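Local structure of outer membrane protein Omp121 (Bacteroides thetaiotaomicron, 5FQ8) at residues I343-Q349 against N367-I371; I855-N861 against V872-I878. The protein probably forms the TonB-dependent outer membrane transporter of a SusCD nutrient importer, taking up nutrients in a human gut bacterium. One frame throughout, in Å; residues are numbered along the deposited sequence.

In the fold
Both contacts lie in loop regions outside the walls of the transmembrane beta-barrel of this TonB-dependent receptor, and the chain meets them one after the other, neither nested nor crossed. Contact 1 comes first: residues 343-349 follow helix 330-335, and 367-371 open helix 368-374, so the contact closes a loop between barrel strands 306-320 and 376-394. Contact 2 closes far later, between strands 815-825 and 899-915, where 855-861 and 872-878 form the base of hairpin 859-865/868-873. Their centres are 44 Å apart and their nearest atoms about 27 Å apart, so the two do not touch; each also meets a different partner chain of the assembly.

Contact 1: I343-Q349 against N367-I371; sequences IIGLEDQ and NPYYI
Residues 343-349 form no regular helix or strand; 343-346 make a tight turn closed by Leu346 N to Ile343 O (2.9 Å), with phi/psi near -70/-48 at Ile343 and -67/-11 at Ile344. Against it stands a short helix beginning at Pro368 and N-capped by Asn367 (phi/psi -57/119). A capped helix start is thus packed on an earlier turn of the same long loop, between strands 306-320 and 376-394 of the TonB-dependent receptor barrel. The nearest CA pairs are Leu346 with Asn367 at 7.1 Å and Glu347 with Tyr369 at 5.6 Å. Asn367, with chi1 t, uses both ends of its amide: OD1 accepts from Tyr369 N (3.1 Å), the capping bond, while ND2 donates to Leu346 O at 2.9 Å and 171°, tying cap to turn. ND2 also bonds Asn354 O in the intervening loop.

Tyr369, chi1 m, points its CA-to-CB bond toward segment 343-349 and fills the interface, which buries 380 Å² in all. Glu347 CB lies 3.5 Å from the centroid of the Tyr369 ring and 4° off its normal, a CH-pi contact over the face. Ile343 O meets the ring edge at Tyr369 CE2 (3.5 Å). Phe248 adds an edge-to-face ring contact. The Tyr369 side chain is about 6 Å from that of the calcium ligand Thr285 and about 10 Å from the ion itself, so the packing lies near the metal site, while Ile344 packs on Thr5 of the BT_2262 lipoprotein chain. At the other end, Gln349 brings OE1 to 4.3 Å from Tyr370 CD2, at the ring edge.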
loop_
_atom_site.group_PDB
_atom_site.type_symbol
_atom_site.label_atom_id
_atom_site.label_comp_id
_atom_site.label_asym_id
_atom_site.label_seq_id
_atom_site.Cartn_x
_atom_site.Cartn_y
_atom_site.Cartn_z
ATOM N N ILE B 343 27.669 5.256 26.052
ATOM C CA ILE B 343 26.892 5.049 24.835
ATOM C C ILE B 343 27.633 4.148 23.853
ATOM O O ILE B 343 27.054 3.215 23.294
ATOM C CB ILE B 343 26.542 6.392 24.184
ATOM C CG1 ILE B 343 25.626 7.181 25.078
ATOM C CG2 ILE B 343 25.851 6.182 22.882
ATOM C CD1 ILE B 343 25.144 8.409 24.411
ATOM N N ILE B 344 28.915 4.422 23.595
ATOM C CA ILE B 344 29.618 3.601 22.620
ATOM C C ILE B 344 29.794 2.187 23.122
ATOM O O ILE B 344 30.210 1.306 22.364
ATOM C CB ILE B 344 30.987 4.189 22.252
ATOM C CG1 ILE B 344 31.884 4.219 23.480
ATOM C CG2 ILE B 344 30.828 5.532 21.612
ATOM C CD1 ILE B 344 33.176 4.870 23.229
ATOM N N GLY B 345 29.513 1.946 24.388
ATOM C CA GLY B 345 29.487 0.576 24.852
ATOM C C GLY B 345 28.226 -0.181 24.539
ATOM O O GLY B 345 28.086 -1.326 24.976
ATOM N N LEU B 346 27.307 0.418 23.792
ATOM C CA LEU B 346 26.051 -0.212 23.446
ATOM C C LEU B 346 26.003 -0.760 22.031
ATOM O O LEU B 346 24.986 -1.337 21.661
ATOM C CB LEU B 346 24.906 0.780 23.628
ATOM C CG LEU B 346 24.711 1.443 24.976
ATOM C CD1 LEU B 346 23.850 2.641 24.750
ATOM C CD2 LEU B 346 24.069 0.485 25.936
ATOM N N GLU B 347 27.059 -0.602 21.232
ATOM C CA GLU B 347 26.999 -0.924 19.808
ATOM C C GLU B 347 27.159 -2.409 19.542
ATOM O O GLU B 347 26.590 -2.930 18.580
ATOM C CB GLU B 347 28.083 -0.143 19.068
ATOM C CG GLU B 347 28.173 -0.362 17.567
ATOM C CD GLU B 347 29.360 0.350 16.943
ATOM O OE1 GLU B 347 30.220 0.828 17.710
ATOM O OE2 GLU B 347 29.434 0.443 15.697
ATOM N N ASP B 348 27.926 -3.101 20.375
ATOM C CA ASP B 348 28.149 -4.535 20.244
ATOM C C ASP B 348 26.855 -5.294 20.501
ATOM O O ASP B 348 26.401 -5.383 21.643
ATOM C CB ASP B 348 29.241 -4.962 21.226
ATOM C CG ASP B 348 29.605 -6.411 21.104
ATOM O OD1 ASP B 348 29.307 -7.011 20.060
ATOM O OD2 ASP B 348 30.204 -6.943 22.064
ATOM N N GLN B 349 26.249 -5.837 19.451
ATOM C CA GLN B 349 25.021 -6.600 19.627
ATOM C C GLN B 349 25.263 -8.023 20.099
ATOM O O GLN B 349 24.304 -8.704 20.442
ATOM C CB GLN B 349 24.232 -6.632 18.332
ATOM C CG GLN B 349 23.862 -5.285 17.827
ATOM C CD GLN B 349 22.909 -4.580 18.743
ATOM O OE1 GLN B 349 21.824 -5.065 19.007
ATOM N NE2 GLN B 349 23.313 -3.435 19.247
ATOM N N ASN B 367 18.007 1.310 21.609
ATOM C CA ASN B 367 19.441 1.350 21.364
ATOM C C ASN B 367 19.730 2.093 20.072
ATOM O O ASN B 367 19.313 1.636 19.004
ATOM C CB ASN B 367 19.989 -0.068 21.285
ATOM C CG ASN B 367 21.498 -0.114 21.270
ATOM O OD1 ASN B 367 22.155 0.753 20.718
ATOM N ND2 ASN B 367 22.056 -1.146 21.881
ATOM N N PRO B 368 20.462 3.204 20.113
ATOM C CA PRO B 368 20.629 4.018 18.905
ATOM C C PRO B 368 21.309 3.286 17.786
ATOM O O PRO B 368 21.039 3.567 16.616
ATOM C CB PRO B 368 21.488 5.189 19.391
ATOM C CG PRO B 368 21.378 5.182 20.863
ATOM C CD PRO B 368 21.225 3.752 21.240
ATOM N N TYR B 369 22.197 2.358 18.100
ATOM C CA TYR B 369 22.856 1.624 17.036
ATOM C C TYR B 369 21.921 0.616 16.396
ATOM O O TYR B 369 22.098 0.278 15.224
ATOM C CB TYR B 369 24.097 0.932 17.572
ATOM C CG TYR B 369 25.177 1.869 18.067
ATOM C CD1 TYR B 369 26.100 2.410 17.194
ATOM C CD2 TYR B 369 25.279 2.190 19.407
ATOM C CE1 TYR B 369 27.086 3.239 17.638
ATOM C CE2 TYR B 369 26.261 3.019 19.859
ATOM C CZ TYR B 369 27.168 3.543 18.972
ATOM O OH TYR B 369 28.159 4.376 19.432
ATOM N N TYR B 370 20.928 0.121 17.139
ATOM C CA TYR B 370 19.902 -0.702 16.518
ATOM C C TYR B 370 19.096 0.115 15.524
ATOM O O TYR B 370 18.886 -0.310 14.389
ATOM C CB TYR B 370 18.981 -1.323 17.578
ATOM C CG TYR B 370 17.999 -2.300 16.971
ATOM C CD1 TYR B 370 16.821 -1.859 16.383
ATOM C CD2 TYR B 370 18.270 -3.658 16.950
ATOM C CE1 TYR B 370 15.948 -2.734 15.800
ATOM C CE2 TYR B 370 17.391 -4.545 16.368
ATOM C CZ TYR B 370 16.237 -4.074 15.798
ATOM O OH TYR B 370 15.371 -4.951 15.215
ATOM N N ILE B 371 18.637 1.295 15.932
ATOM C CA ILE B 371 17.769 2.085 15.065
ATOM C C ILE B 371 18.474 2.426 13.762
ATOM O O ILE B 371 17.870 2.374 12.685
ATOM C CB ILE B 371 17.288 3.352 15.791
ATOM C CG1 ILE B 371 16.590 2.983 17.092
ATOM C CG2 ILE B 371 16.356 4.123 14.917
ATOM C CD1 ILE B 371 16.169 4.171 17.915
#

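Contact 2: I855-N861 against V872-I878; sequences IVPNSVN and VENTTPI
This contact is the base of a beta hairpin, where strands 859-865 and 868-873 meet; the chains part around Asn874 and Ser859 and close again at Ile855 and Pro877 (CA-CA 4.4 Å). Strand 777-778 borders 859-865 to make a three-stranded sheet. Asn861 and Val872 form an antiparallel hydrogen-bonded pair (CA-CA 5.2 Å), with Asn861 N to Val872 O at 2.7 Å and Val872 N to Asn861 O at 3.1 Å. Next comes the non-hydrogen-bonded pair Val860-Glu873 (CA-CA 4.5 Å), and Asn874 N then donates to Ser859 O at 3.0 Å. A type II turn from Val856 to Ser859 leads into the strand, with Asn858 at phi/psi 75/28.

Asn874, chi1 t, fills the opening. Its OD1 accepts from Thr876 N (2.8 Å), an Asx turn; its ND2 donates to Ser859 OG (2.9 Å) and Thr876 O (3.2 Å). Ser859, chi1 p, donates from OG to Val856 O (2.8 Å). Beyond, Ile855 CG1 packs 4.0 Å from Pro877 CB and Val856 CG2 3.7 Å from Ile878 CD1. A neighbouring chain, the uncharacterized protein, hydrogen-bonds Ile855 N through its Asn47 and Thr875 O through its Lys68. The relay from Asn874 ND2 to Ser859 OG and on to Val856 O implies that one amide-to-hydroxyl bond crosses where strand pairing stops, while Ser859 holds its turn and Asn874 its own segment.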
loop_
_atom_site.group_PDB
_atom_site.type_symbol
_atom_site.label_atom_id
_atom_site.label_comp_id
_atom_site.label_asym_id
_atom_site.label_seq_id
_atom_site.Cartn_x
_atom_site.Cartn_y
_atom_site.Cartn_z
ATOM N N ILE B 855 12.605 26.893 47.304
ATOM C CA ILE B 855 11.429 27.724 47.117
ATOM C C ILE B 855 11.705 28.669 45.968
ATOM O O ILE B 855 12.676 29.423 46.001
ATOM C CB ILE B 855 11.069 28.485 48.399
ATOM C CG1 ILE B 855 10.440 27.534 49.411
ATOM C CG2 ILE B 855 10.107 29.592 48.081
ATOM C CD1 ILE B 855 10.046 28.164 50.706
ATOM N N VAL B 856 10.873 28.601 44.942
ATOM C CA VAL B 856 10.975 29.489 43.791
ATOM C C VAL B 856 11.117 30.915 44.299
ATOM O O VAL B 856 10.303 31.358 45.107
ATOM C CB VAL B 856 9.754 29.342 42.870
ATOM C CG1 VAL B 856 9.801 30.363 41.759
ATOM C CG2 VAL B 856 9.714 27.959 42.293
ATOM N N PRO B 857 12.146 31.646 43.897
ATOM C CA PRO B 857 12.313 33.005 44.402
ATOM C C PRO B 857 11.184 33.908 43.932
ATOM O O PRO B 857 10.762 33.845 42.775
ATOM C CB PRO B 857 13.669 33.426 43.821
ATOM C CG PRO B 857 14.395 32.170 43.673
ATOM C CD PRO B 857 13.352 31.201 43.190
ATOM N N ASN B 858 10.687 34.730 44.862
ATOM C CA ASN B 858 9.619 35.701 44.637
ATOM C C ASN B 858 8.250 35.051 44.543
ATOM O O ASN B 858 7.356 35.592 43.896
ATOM C CB ASN B 858 9.868 36.514 43.365
ATOM C CG ASN B 858 10.248 37.933 43.662
ATOM O OD1 ASN B 858 10.816 38.224 44.715
ATOM N ND2 ASN B 858 9.931 38.835 42.742
ATOM N N SER B 859 8.063 33.915 45.184
ATOM C CA SER B 859 6.855 33.137 44.978
ATOM C C SER B 859 5.742 33.573 45.916
ATOM O O SER B 859 5.981 33.929 47.069
ATOM C CB SER B 859 7.152 31.655 45.176
ATOM O OG SER B 859 7.852 31.427 46.381
ATOM N N VAL B 860 4.517 33.547 45.407
ATOM C CA VAL B 860 3.333 33.787 46.209
ATOM C C VAL B 860 2.414 32.589 46.080
ATOM O O VAL B 860 2.647 31.683 45.288
ATOM C CB VAL B 860 2.598 35.064 45.790
ATOM C CG1 VAL B 860 3.549 36.224 45.802
ATOM C CG2 VAL B 860 2.010 34.872 44.422
ATOM N N ASN B 861 1.365 32.588 46.884
ATOM C CA ASN B 861 0.244 31.687 46.707
ATOM C C ASN B 861 -0.982 32.538 46.447
ATOM O O ASN B 861 -1.135 33.598 47.041
ATOM C CB ASN B 861 0.038 30.796 47.921
ATOM C CG ASN B 861 1.206 29.883 48.165
ATOM O OD1 ASN B 861 2.035 29.707 47.299
ATOM N ND2 ASN B 861 1.274 29.294 49.339
ATOM N N VAL B 872 -0.084 35.634 49.079
ATOM C CA VAL B 872 0.651 35.380 50.313
ATOM C C VAL B 872 2.022 34.829 49.959
ATOM O O VAL B 872 2.140 34.011 49.046
ATOM C CB VAL B 872 -0.107 34.388 51.214
ATOM C CG1 VAL B 872 0.748 33.982 52.390
ATOM C CG2 VAL B 872 -1.394 34.995 51.685
ATOM N N GLU B 873 3.055 35.273 50.678
ATOM C CA GLU B 873 4.394 34.732 50.476
ATOM C C GLU B 873 4.359 33.216 50.519
ATOM O O GLU B 873 3.795 32.619 51.435
ATOM C CB GLU B 873 5.370 35.250 51.532
ATOM C CG GLU B 873 6.729 34.545 51.472
ATOM C CD GLU B 873 7.690 34.939 52.582
ATOM O OE1 GLU B 873 7.552 36.048 53.128
ATOM O OE2 GLU B 873 8.582 34.128 52.907
ATOM N N ASN B 874 4.959 32.599 49.517
ATOM C CA ASN B 874 4.921 31.158 49.407
ATOM C C ASN B 874 5.914 30.525 50.361
ATOM O O ASN B 874 7.090 30.877 50.373
ATOM C CB ASN B 874 5.228 30.724 47.985
ATOM C CG ASN B 874 5.523 29.264 47.907
ATOM O OD1 ASN B 874 4.805 28.448 48.471
ATOM N ND2 ASN B 874 6.612 28.917 47.246
ATOM N N THR B 875 5.440 29.562 51.130
ATOM C CA THR B 875 6.261 28.827 52.070
ATOM C C THR B 875 6.616 27.432 51.586
ATOM O O THR B 875 7.412 26.748 52.234
ATOM C CB THR B 875 5.514 28.738 53.392
ATOM O OG1 THR B 875 4.972 30.020 53.671
ATOM C CG2 THR B 875 6.428 28.365 54.508
ATOM N N THR B 876 6.057 26.993 50.463
ATOM C CA THR B 876 6.180 25.603 50.083
ATOM C C THR B 876 7.422 25.396 49.240
ATOM O O THR B 876 7.565 26.047 48.201
ATOM C CB THR B 876 4.969 25.134 49.316
ATOM O OG1 THR B 876 3.782 25.488 50.029
ATOM C CG2 THR B 876 5.020 23.657 49.225
ATOM N N PRO B 877 8.331 24.525 49.643
ATOM C CA PRO B 877 9.452 24.176 48.779
ATOM C C PRO B 877 9.036 23.193 47.702
ATOM O O PRO B 877 8.065 22.449 47.836
ATOM C CB PRO B 877 10.441 23.531 49.748
ATOM C CG PRO B 877 9.578 22.909 50.766
ATOM C CD PRO B 877 8.417 23.843 50.945
ATOM N N ILE B 878 9.783 23.225 46.610
ATOM C CA ILE B 878 9.744 22.140 45.646
ATOM C C ILE B 878 10.651 21.049 46.182
ATOM O O ILE B 878 11.847 21.264 46.367
ATOM C CB ILE B 878 10.201 22.605 44.260
ATOM C CG1 ILE B 878 9.284 23.689 43.724
ATOM C CG2 ILE B 878 10.198 21.454 43.326
ATOM C CD1 ILE B 878 9.775 24.260 42.418
HETATM O O HOH W 1 8.360 26.916 45.004
#